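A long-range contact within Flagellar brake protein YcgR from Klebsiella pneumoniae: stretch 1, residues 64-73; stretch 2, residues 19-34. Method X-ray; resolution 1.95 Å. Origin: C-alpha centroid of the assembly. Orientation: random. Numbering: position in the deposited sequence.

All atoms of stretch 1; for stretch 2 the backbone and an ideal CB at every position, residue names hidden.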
ATOM      1  N   LYS B  64       4.347   6.959   5.134  1.00 47.81           N
ATOM      2  CA  LYS B  64       3.280   6.400   5.957  1.00 51.01           C
ATOM      3  C   LYS B  64       3.134   4.897   5.716  1.00 46.27           C
ATOM      4  O   LYS B  64       3.027   4.450   4.573  1.00 54.06           O
ATOM      5  CB  LYS B  64       1.952   7.110   5.675  1.00 45.76           C
ATOM      6  CG  LYS B  64       1.808   8.471   6.339  1.00 42.15           C
ATOM      7  CD  LYS B  64       1.683   8.343   7.847  1.00 42.78           C
ATOM      8  CE  LYS B  64       1.274   9.661   8.486  1.00 51.25           C
ATOM      9  NZ  LYS B  64      -0.068  10.123   8.025  1.00 55.46           N
ATOM     10  N   ILE B  65       3.134   4.125   6.796  1.00 43.19           N
ATOM     11  CA  ILE B  65       3.009   2.675   6.704  1.00 40.04           C
ATOM     12  C   ILE B  65       1.605   2.222   7.111  1.00 32.91           C
ATOM     13  O   ILE B  65       1.026   2.748   8.060  1.00 30.66           O
ATOM     14  CB  ILE B  65       4.063   1.971   7.590  1.00 46.31           C
ATOM     15  CG1 ILE B  65       5.459   2.535   7.311  1.00 46.84           C
ATOM     16  CG2 ILE B  65       4.044   0.471   7.368  1.00 46.20           C
ATOM     17  CD1 ILE B  65       5.890   2.405   5.865  1.00 40.19           C
ATOM     18  N   ARG B  66       1.061   1.250   6.388  1.00 36.54           N
ATOM     19  CA  ARG B  66      -0.257   0.705   6.707  1.00 39.04           C
ATOM     20  C   ARG B  66      -0.196  -0.334   7.829  1.00 32.55           C
ATOM     21  O   ARG B  66       0.624  -1.256   7.798  1.00 29.13           O
ATOM     22  CB  ARG B  66      -0.902   0.094   5.459  1.00 47.43           C
ATOM     23  CG  ARG B  66      -1.907   1.005   4.770  1.00 61.02           C
ATOM     24  CD  ARG B  66      -3.271   0.939   5.446  1.00 70.87           C
ATOM     25  NE  ARG B  66      -4.208   0.111   4.691  1.00 77.54           N
ATOM     26  CZ  ARG B  66      -4.862   0.531   3.613  1.00 83.28           C
ATOM     27  NH1 ARG B  66      -4.673   1.765   3.168  1.00 88.94           N
ATOM     28  NH2 ARG B  66      -5.699  -0.281   2.980  1.00 81.66           N
ATOM     29  N   PHE B  67      -1.071  -0.173   8.821  1.00 28.01           N
ATOM     30  CA  PHE B  67      -1.168  -1.123   9.921  1.00 25.04           C
ATOM     31  C   PHE B  67      -2.579  -1.665  10.070  1.00 33.58           C
ATOM     32  O   PHE B  67      -3.557  -1.025   9.665  1.00 25.47           O
ATOM     33  CB  PHE B  67      -0.778  -0.469  11.243  1.00 28.12           C
ATOM     34  CG  PHE B  67       0.659  -0.060  11.323  1.00 29.39           C
ATOM     35  CD1 PHE B  67       1.582  -0.854  11.982  1.00 30.26           C
ATOM     36  CD2 PHE B  67       1.087   1.128  10.752  1.00 28.54           C
ATOM     37  CE1 PHE B  67       2.911  -0.470  12.062  1.00 22.02           C
ATOM     38  CE2 PHE B  67       2.405   1.506  10.831  1.00 24.59           C
ATOM     39  CZ  PHE B  67       3.316   0.703  11.485  1.00 25.25           C
ATOM     40  N   LEU B  68      -2.666  -2.842  10.683  1.00 25.28           N
ATOM     41  CA  LEU B  68      -3.929  -3.432  11.072  1.00 30.83           C
ATOM     42  C   LEU B  68      -3.761  -4.039  12.463  1.00 25.54           C
ATOM     43  O   LEU B  68      -2.957  -4.947  12.662  1.00 25.29           O
ATOM     44  CB  LEU B  68      -4.327  -4.505  10.063  1.00 36.13           C
ATOM     45  CG  LEU B  68      -5.805  -4.723   9.759  1.00 43.29           C
ATOM     46  CD1 LEU B  68      -6.473  -3.415   9.375  1.00 46.28           C
ATOM     47  CD2 LEU B  68      -5.948  -5.743   8.641  1.00 39.96           C
ATOM     48  N   LEU B  69      -4.500  -3.515  13.433  1.00 27.62           N
ATOM     49  CA  LEU B  69      -4.564  -4.134  14.747  1.00 28.86           C
ATOM     50  C   LEU B  69      -5.741  -5.084  14.765  1.00 28.02           C
ATOM     51  O   LEU B  69      -6.886  -4.661  14.599  1.00 24.79           O
ATOM     52  CB  LEU B  69      -4.731  -3.084  15.841  1.00 28.20           C
ATOM     53  CG  LEU B  69      -3.446  -2.459  16.377  1.00 33.22           C
ATOM     54  CD1 LEU B  69      -3.784  -1.249  17.234  1.00 31.85           C
ATOM     55  CD2 LEU B  69      -2.640  -3.490  17.172  1.00 26.05           C
ATOM     56  N   HIS B  70      -5.457  -6.371  14.950  1.00 29.11           N
ATOM     57  CA  HIS B  70      -6.502  -7.382  14.917  1.00 32.32           C
ATOM     58  C   HIS B  70      -7.152  -7.517  16.290  1.00 38.72           C
ATOM     59  O   HIS B  70      -6.970  -8.520  16.979  1.00 39.22           O
ATOM     60  CB  HIS B  70      -5.942  -8.725  14.433  1.00 24.76           C
ATOM     61  CG  HIS B  70      -5.386  -8.679  13.043  1.00 30.31           C
ATOM     62  ND1 HIS B  70      -6.133  -9.014  11.932  1.00 28.13           N
ATOM     63  CD2 HIS B  70      -4.161  -8.335  12.580  1.00 33.32           C
ATOM     64  CE1 HIS B  70      -5.392  -8.879  10.848  1.00 30.87           C
ATOM     65  NE2 HIS B  70      -4.190  -8.467  11.212  1.00 34.92           N
ATOM     66  N   SER B  71      -7.910  -6.493  16.677  1.00 32.61           N
ATOM     67  CA  SER B  71      -8.552  -6.458  17.986  1.00 37.13           C
ATOM     68  C   SER B  71      -9.809  -7.319  18.027  1.00 41.03           C
ATOM     69  O   SER B  71     -10.326  -7.733  16.988  1.00 33.55           O
ATOM     70  CB  SER B  71      -8.901  -5.021  18.370  1.00 38.79           C
ATOM     71  OG  SER B  71      -9.608  -4.982  19.596  1.00 49.98           O
ATOM     72  N   ASP B  72     -10.288  -7.580  19.240  1.00 45.20           N
ATOM     73  CA  ASP B  72     -11.511  -8.346  19.450  1.00 48.07           C
ATOM     74  C   ASP B  72     -12.717  -7.556  18.966  1.00 52.54           C
ATOM     75  O   ASP B  72     -13.748  -8.128  18.611  1.00 60.59           O
ATOM     76  CB  ASP B  72     -11.686  -8.667  20.936  1.00 49.45           C
ATOM     77  CG  ASP B  72     -10.590  -9.559  21.475  1.00 53.29           C
ATOM     78  OD1 ASP B  72     -10.132 -10.454  20.734  1.00 60.36           O
ATOM     79  OD2 ASP B  72     -10.185  -9.365  22.641  1.00 51.18           O
ATOM     80  N   SER B  73     -12.575  -6.234  18.960  1.00 49.16           N
ATOM     81  CA  SER B  73     -13.670  -5.339  18.609  1.00 55.56           C
ATOM     82  C   SER B  73     -13.774  -5.159  17.097  1.00 53.03           C
ATOM     83  O   SER B  73     -14.738  -4.581  16.597  1.00 55.58           O
ATOM     84  CB  SER B  73     -13.476  -3.985  19.290  1.00 56.04           C
ATOM     85  OG  SER B  73     -12.226  -3.411  18.937  1.00 59.10           O
ATOM     86  N   UNK B  19      -6.635   3.203  23.390  1.00 23.98           N
ATOM     87  CA  UNK B  19      -6.814   1.986  22.600  1.00 21.79           C
ATOM     88  C   UNK B  19      -5.491   1.260  22.387  1.00 30.75           C
ATOM     89  O   UNK B  19      -5.420   0.029  22.501  1.00 28.93           O
ATOM     90  CB  UNK B  19      -7.450   2.319  21.249  1.00 21.79           C
ATOM     91  N   UNK B  20      -4.437   2.014  22.095  1.00 23.04           N
ATOM     92  CA  UNK B  20      -3.130   1.394  21.903  1.00 26.97           C
ATOM     93  C   UNK B  20      -2.636   0.709  23.177  1.00 20.94           C
ATOM     94  O   UNK B  20      -2.150  -0.425  23.131  1.00 22.26           O
ATOM     95  CB  UNK B  20      -2.113   2.442  21.446  1.00 26.97           C
ATOM     96  N   UNK B  21      -2.782   1.390  24.310  1.00 18.66           N
ATOM     97  CA  UNK B  21      -2.372   0.834  25.594  1.00 21.29           C
ATOM     98  C   UNK B  21      -3.091  -0.471  25.913  1.00 24.62           C
ATOM     99  O   UNK B  21      -2.495  -1.394  26.467  1.00 20.39           O
ATOM    100  CB  UNK B  21      -2.627   1.850  26.709  1.00 21.29           C
ATOM    101  N   UNK B  22      -4.370  -0.542  25.558  1.00 23.30           N
ATOM    102  CA  UNK B  22      -5.168  -1.727  25.829  1.00 29.64           C
ATOM    103  C   UNK B  22      -4.754  -2.887  24.934  1.00 25.11           C
ATOM    104  O   UNK B  22      -4.547  -4.005  25.411  1.00 26.27           O
ATOM    105  CB  UNK B  22      -6.655  -1.420  25.640  1.00 29.64           C
ATOM    106  N   UNK B  23      -4.630  -2.623  23.638  1.00 20.80           N
ATOM    107  CA  UNK B  23      -4.242  -3.668  22.701  1.00 24.13           C
ATOM    108  C   UNK B  23      -2.835  -4.184  23.022  1.00 28.97           C
ATOM    109  O   UNK B  23      -2.554  -5.376  22.904  1.00 29.76           O
ATOM    110  CB  UNK B  23      -4.305  -3.145  21.264  1.00 24.13           C
ATOM    111  N   UNK B  24      -1.957  -3.283  23.445  1.00 19.46           N
ATOM    112  CA  UNK B  24      -0.630  -3.672  23.910  1.00 20.84           C
ATOM    113  C   UNK B  24      -0.752  -4.724  25.013  1.00 26.56           C
ATOM    114  O   UNK B  24      -0.100  -5.778  24.975  1.00 19.60           O
ATOM    115  CB  UNK B  24       0.145  -2.453  24.413  1.00 20.84           C
ATOM    116  N   UNK B  25      -1.622  -4.430  25.975  1.00 24.72           N
ATOM    117  CA  UNK B  25      -1.833  -5.257  27.159  1.00 32.60           C
ATOM    118  C   UNK B  25      -2.476  -6.599  26.823  1.00 33.29           C
ATOM    119  O   UNK B  25      -2.306  -7.581  27.546  1.00 35.11           O
ATOM    120  CB  UNK B  25      -2.703  -4.507  28.170  1.00 32.60           C
ATOM    121  N   UNK B  26      -3.208  -6.643  25.718  1.00 22.88           N
ATOM    122  CA  UNK B  26      -3.872  -7.869  25.317  1.00 27.72           C
ATOM    123  C   UNK B  26      -3.035  -8.650  24.320  1.00 25.59           C
ATOM    124  O   UNK B  26      -3.478  -9.661  23.794  1.00 32.67           O
ATOM    125  CB  UNK B  26      -5.247  -7.558  24.722  1.00 27.72           C
ATOM    126  N   UNK B  27      -1.818  -8.175  24.072  1.00 20.69           N
ATOM    127  CA  UNK B  27      -0.936  -8.771  23.079  1.00 22.77           C
ATOM    128  C   UNK B  27      -1.632  -8.916  21.736  1.00 25.72           C
ATOM    129  O   UNK B  27      -1.427  -9.895  21.027  1.00 27.95           O
ATOM    130  CB  UNK B  27      -0.437 -10.135  23.561  1.00 22.77           C
ATOM    131  N   UNK B  28      -2.462  -7.939  21.393  1.00 23.83           N
ATOM    132  CA  UNK B  28      -3.164  -7.955  20.114  1.00 30.45           C
ATOM    133  C   UNK B  28      -2.184  -8.028  18.953  1.00 26.79           C
ATOM    134  O   UNK B  28      -1.156  -7.352  18.959  1.00 29.02           O
ATOM    135  CB  UNK B  28      -4.051  -6.716  19.976  1.00 30.45           C
ATOM    136  N   UNK B  29      -2.492  -8.861  17.963  1.00 23.89           N
ATOM    137  CA  UNK B  29      -1.630  -8.962  16.795  1.00 26.13           C
ATOM    138  C   UNK B  29      -1.688  -7.667  16.000  1.00 23.05           C
ATOM    139  O   UNK B  29      -2.766  -7.158  15.700  1.00 25.80           O
ATOM    140  CB  UNK B  29      -2.034 -10.150  15.920  1.00 26.13           C
ATOM    141  N   UNK B  30      -0.526  -7.133  15.663  1.00 20.70           N
ATOM    142  CA  UNK B  30      -0.484  -5.975  14.782  1.00 22.92           C
ATOM    143  C   UNK B  30       0.100  -6.416  13.447  1.00 18.78           C
ATOM    144  O   UNK B  30       1.137  -7.090  13.400  1.00 29.13           O
ATOM    145  CB  UNK B  30       0.334  -4.836  15.395  1.00 22.92           C
ATOM    146  N   UNK B  31      -0.598  -6.093  12.364  1.00 21.46           N
ATOM    147  CA  UNK B  31      -0.115  -6.429  11.030  1.00 23.68           C
ATOM    148  C   UNK B  31       0.464  -5.199  10.338  1.00 28.80           C
ATOM    149  O   UNK B  31      -0.198  -4.170  10.233  1.00 24.18           O
ATOM    150  CB  UNK B  31      -1.243  -7.028  10.188  1.00 23.68           C
ATOM    151  N   UNK B  32       1.701  -5.321   9.868  1.00 24.21           N
ATOM    152  CA  UNK B  32       2.408  -4.224   9.217  1.00 27.08           C
ATOM    153  C   UNK B  32       2.594  -4.541   7.742  1.00 31.17           C
ATOM    154  O   UNK B  32       3.186  -5.566   7.397  1.00 32.86           O
ATOM    155  CB  UNK B  32       3.759  -3.969   9.888  1.00 27.08           C
ATOM    156  N   UNK B  33       2.088  -3.668   6.874  1.00 27.04           N
ATOM    157  CA  UNK B  33       2.226  -3.856   5.434  1.00 32.59           C
ATOM    158  C   UNK B  33       3.267  -2.905   4.865  1.00 37.32           C
ATOM    159  O   UNK B  33       3.272  -1.718   5.181  1.00 32.86           O
ATOM    160  CB  UNK B  33       0.882  -3.649   4.733  1.00 32.59           C
ATOM    161  N   UNK B  34       4.153  -3.429   4.029  1.00 38.84           N
ATOM    162  CA  UNK B  34       5.009  -2.579   3.208  1.00 42.10           C
ATOM    163  C   UNK B  34       5.359  -3.290   1.916  1.00 43.27           C
ATOM    164  O   UNK B  34       5.839  -4.424   1.933  1.00 41.86           O
ATOM    165  CB  UNK B  34       6.281  -2.190   3.965  1.00 42.10           C
TER

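Positions 19 to 25 are the last part of a helix that passes over the C-terminal half of the strand of stretch 1, and after the turn the chain returns as a strand antiparallel to it, running through position 34. Position 19 points toward stretch 1, but its ideal CB has nothing of stretch 1 within 5.5 Å, so many residues would serve; it is Ile 19. Position 20 lies sideways, and a long apolar group would be well suited to reach Leu 69. Phe 20 does, its CZ 4.2 Å from Leu 69 CD1, which sits over one face of the ring.

Positions 21, 22, 24 and 25 leave stretch 1 untouched and could be polar or apolar; they are Arg 21, Glu 22, Leu 24 and Arg 25.

Position 23 points toward stretch 1, its ideal CB 4.4 Å from Leu 69 CD2, with the Ser 71 hydroxyl beyond. Leucine, glutamine or glutamate would suit. Glu 23 lays its CG 4.4 Å from Leu 69 CD1 and brings OE2 to 3.0 Å from Ser 71 OG.

Position 26, just past the helix, points toward stretch 1, where Asp 72 offers a negative charge at a distance; a long basic chain fits. Lys 26 forms a salt bridge, NZ to Asp 72 OD2, at 3.0 Å. Position 27 has positive phi and psi (52°/37°), favouring glycine, asparagine or aspartate, yet Arg 27 occupies it, clear of stretch 1.

Position 28 faces Leu 69 CD2 and the His 70 carbonyl O at 4.5 and 4.6 Å from its ideal CB, room for a small branched residue. Thr 28 puts CG2 4.1 Å from Leu 69 CD2, while its OG1 donates a very short 2.4 Å hydrogen bond to Glu 23 OE1, tying turn to helix.

Position 29 points sideways beside the His 70 ring, and polar residues suit it. It is Glu 29, whose main-chain O accepts from His 70 N at 2.9 Å.

Positions 30 and 32 share a sheet face with Phe 67 and Leu 69, calling for beta-branched or other apolar residues. Ile 30 packs CD1 3.6 Å from Phe 67 CD1; Ile 32 sets CG2 3.8 Å from both Phe 67 CE1 and Ile 65 CG2.

The ideal CB of position 31 is 3.4 Å from His 70 NE2, inviting an acceptor. Glu 31 answers: His 70 NE2 donates to Glu 31 OE1 at 2.8 Å. Glu 31 N also donates to Leu 68 O at 2.6 Å.

Position 33 shares the face of Arg 66 and Leu 68; a large apolar group could cover both. Phe 33 brings CE2 4.2 Å from Leu 68 CB.

Position 34 turns sideways, its ideal CB 4.9 Å from Ile 65 CG2 with little else of stretch 1 nearby, so apolar residues of many sizes would do; it is Phe 34.

Stretch 2 19-34: IFREELRKRTEIEIFF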
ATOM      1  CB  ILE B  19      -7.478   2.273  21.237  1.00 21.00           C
ATOM      2  CG1 ILE B  19      -8.981   2.512  21.419  1.00 22.13           C
ATOM      3  CG2 ILE B  19      -7.247   1.115  20.272  1.00 25.57           C
ATOM      4  CD1 ILE B  19      -9.651   3.159  20.206  1.00 24.75           C
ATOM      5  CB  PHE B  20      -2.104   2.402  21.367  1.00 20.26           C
ATOM      6  CG  PHE B  20      -2.045   2.451  19.869  1.00 21.52           C
ATOM      7  CD1 PHE B  20      -3.081   3.008  19.138  1.00 21.88           C
ATOM      8  CD2 PHE B  20      -0.955   1.927  19.187  1.00 17.12           C
ATOM      9  CE1 PHE B  20      -3.035   3.041  17.756  1.00 24.68           C
ATOM     10  CE2 PHE B  20      -0.902   1.954  17.803  1.00 22.93           C
ATOM     11  CZ  PHE B  20      -1.943   2.514  17.086  1.00 27.14           C
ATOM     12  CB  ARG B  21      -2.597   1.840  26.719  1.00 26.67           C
ATOM     13  CG  ARG B  21      -1.662   3.038  26.677  1.00 32.19           C
ATOM     14  CD  ARG B  21      -1.779   3.851  27.954  1.00 39.92           C
ATOM     15  NE  ARG B  21      -0.880   5.001  27.967  1.00 57.55           N
ATOM     16  CZ  ARG B  21       0.405   4.938  28.301  1.00 73.26           C
ATOM     17  NH1 ARG B  21       0.948   3.774  28.638  1.00 74.87           N
ATOM     18  NH2 ARG B  21       1.152   6.037  28.291  1.00 75.25           N
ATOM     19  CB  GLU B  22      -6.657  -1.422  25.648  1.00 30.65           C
ATOM     20  CG  GLU B  22      -7.560  -2.621  25.871  1.00 38.42           C
ATOM     21  CD  GLU B  22      -9.025  -2.237  25.962  1.00 49.03           C
ATOM     22  OE1 GLU B  22      -9.620  -1.861  24.929  1.00 52.99           O
ATOM     23  OE2 GLU B  22      -9.581  -2.304  27.077  1.00 53.17           O
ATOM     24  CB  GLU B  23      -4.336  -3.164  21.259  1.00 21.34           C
ATOM     25  CG  GLU B  23      -5.720  -2.663  20.868  1.00 28.29           C
ATOM     26  CD  GLU B  23      -6.818  -3.700  21.085  1.00 29.55           C
ATOM     27  OE1 GLU B  23      -6.578  -4.907  20.875  1.00 38.40           O
ATOM     28  OE2 GLU B  23      -7.935  -3.308  21.469  1.00 33.83           O
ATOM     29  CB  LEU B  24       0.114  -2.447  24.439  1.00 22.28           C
ATOM     30  CG  LEU B  24       1.333  -2.731  25.314  1.00 39.34           C
ATOM     31  CD1 LEU B  24       2.545  -3.025  24.450  1.00 42.47           C
ATOM     32  CD2 LEU B  24       1.597  -1.543  26.222  1.00 54.52           C
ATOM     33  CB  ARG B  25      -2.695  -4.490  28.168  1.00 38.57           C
ATOM     34  CG  ARG B  25      -3.091  -5.286  29.395  1.00 58.02           C
ATOM     35  CD  ARG B  25      -3.878  -4.427  30.376  1.00 73.12           C
ATOM     36  NE  ARG B  25      -5.257  -4.204  29.948  1.00 84.08           N
ATOM     37  CZ  ARG B  25      -6.071  -3.301  30.492  1.00 92.84           C
ATOM     38  NH1 ARG B  25      -5.641  -2.528  31.483  1.00 95.37           N
ATOM     39  NH2 ARG B  25      -7.313  -3.165  30.045  1.00 94.84           N
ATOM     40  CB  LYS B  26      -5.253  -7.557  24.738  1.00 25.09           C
ATOM     41  CG  LYS B  26      -6.119  -6.784  25.711  1.00 35.43           C
ATOM     42  CD  LYS B  26      -7.592  -7.017  25.471  1.00 44.79           C
ATOM     43  CE  LYS B  26      -8.010  -6.581  24.081  1.00 55.73           C
ATOM     44  NZ  LYS B  26      -9.475  -6.757  23.882  1.00 59.91           N
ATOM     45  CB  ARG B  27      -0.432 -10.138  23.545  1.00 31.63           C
ATOM     46  CG  ARG B  27       0.492 -10.113  24.746  1.00 38.37           C
ATOM     47  CD  ARG B  27       0.966 -11.531  25.077  1.00 35.76           C
ATOM     48  NE  ARG B  27       1.506 -12.195  23.891  1.00 22.53           N
ATOM     49  CZ  ARG B  27       0.844 -13.089  23.160  1.00 25.33           C
ATOM     50  NH1 ARG B  27      -0.386 -13.450  23.496  1.00 21.59           N
ATOM     51  NH2 ARG B  27       1.415 -13.628  22.088  1.00 22.08           N
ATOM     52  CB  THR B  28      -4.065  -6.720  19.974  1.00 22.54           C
ATOM     53  OG1 THR B  28      -5.042  -6.748  21.018  1.00 21.39           O
ATOM     54  CG2 THR B  28      -4.775  -6.696  18.622  1.00 23.49           C
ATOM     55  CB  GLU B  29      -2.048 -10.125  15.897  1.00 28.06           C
ATOM     56  CG  GLU B  29      -1.852 -11.500  16.513  1.00 38.50           C
ATOM     57  CD  GLU B  29      -3.121 -12.056  17.130  1.00 43.57           C
ATOM     58  OE1 GLU B  29      -4.074 -11.275  17.364  1.00 42.23           O
ATOM     59  OE2 GLU B  29      -3.159 -13.281  17.379  1.00 49.65           O
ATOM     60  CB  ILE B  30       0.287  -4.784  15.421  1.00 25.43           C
ATOM     61  CG1 ILE B  30       0.242  -3.549  14.513  1.00 34.73           C
ATOM     62  CG2 ILE B  30       1.723  -5.166  15.784  1.00 20.91           C
ATOM     63  CD1 ILE B  30       0.753  -2.293  15.191  1.00 37.10           C
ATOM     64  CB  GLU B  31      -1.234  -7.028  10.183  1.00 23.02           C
ATOM     65  CG  GLU B  31      -0.745  -7.649   8.886  1.00 27.55           C
ATOM     66  CD  GLU B  31      -1.773  -8.572   8.255  1.00 35.57           C
ATOM     67  OE1 GLU B  31      -2.924  -8.613   8.738  1.00 33.28           O
ATOM     68  OE2 GLU B  31      -1.421  -9.267   7.277  1.00 36.68           O
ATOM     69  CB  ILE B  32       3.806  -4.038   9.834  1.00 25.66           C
ATOM     70  CG1 ILE B  32       3.739  -4.186  11.358  1.00 32.08           C
ATOM     71  CG2 ILE B  32       4.414  -2.707   9.406  1.00 28.79           C
ATOM     72  CD1 ILE B  32       5.100  -4.149  12.042  1.00 33.20           C
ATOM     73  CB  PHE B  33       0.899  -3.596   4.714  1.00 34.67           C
ATOM     74  CG  PHE B  33      -0.215  -4.498   5.138  1.00 37.31           C
ATOM     75  CD1 PHE B  33      -0.350  -5.761   4.585  1.00 26.31           C
ATOM     76  CD2 PHE B  33      -1.144  -4.078   6.077  1.00 42.74           C
ATOM     77  CE1 PHE B  33      -1.385  -6.593   4.972  1.00 25.90           C
ATOM     78  CE2 PHE B  33      -2.182  -4.910   6.467  1.00 33.54           C
ATOM     79  CZ  PHE B  33      -2.300  -6.167   5.914  1.00 25.90           C
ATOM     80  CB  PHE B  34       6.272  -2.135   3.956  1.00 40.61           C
ATOM     81  CG  PHE B  34       6.889  -3.207   4.806  1.00 40.96           C
ATOM     82  CD1 PHE B  34       7.966  -3.942   4.346  1.00 45.77           C
ATOM     83  CD2 PHE B  34       6.397  -3.471   6.069  1.00 43.71           C
ATOM     84  CE1 PHE B  34       8.533  -4.922   5.126  1.00 39.03           C
ATOM     85  CE2 PHE B  34       6.963  -4.451   6.855  1.00 47.13           C
ATOM     86  CZ  PHE B  34       8.033  -5.177   6.381  1.00 47.41           C
TER
HETATM   87  O   HOH W   1       2.311   0.324   3.773  1.00 37.75           O
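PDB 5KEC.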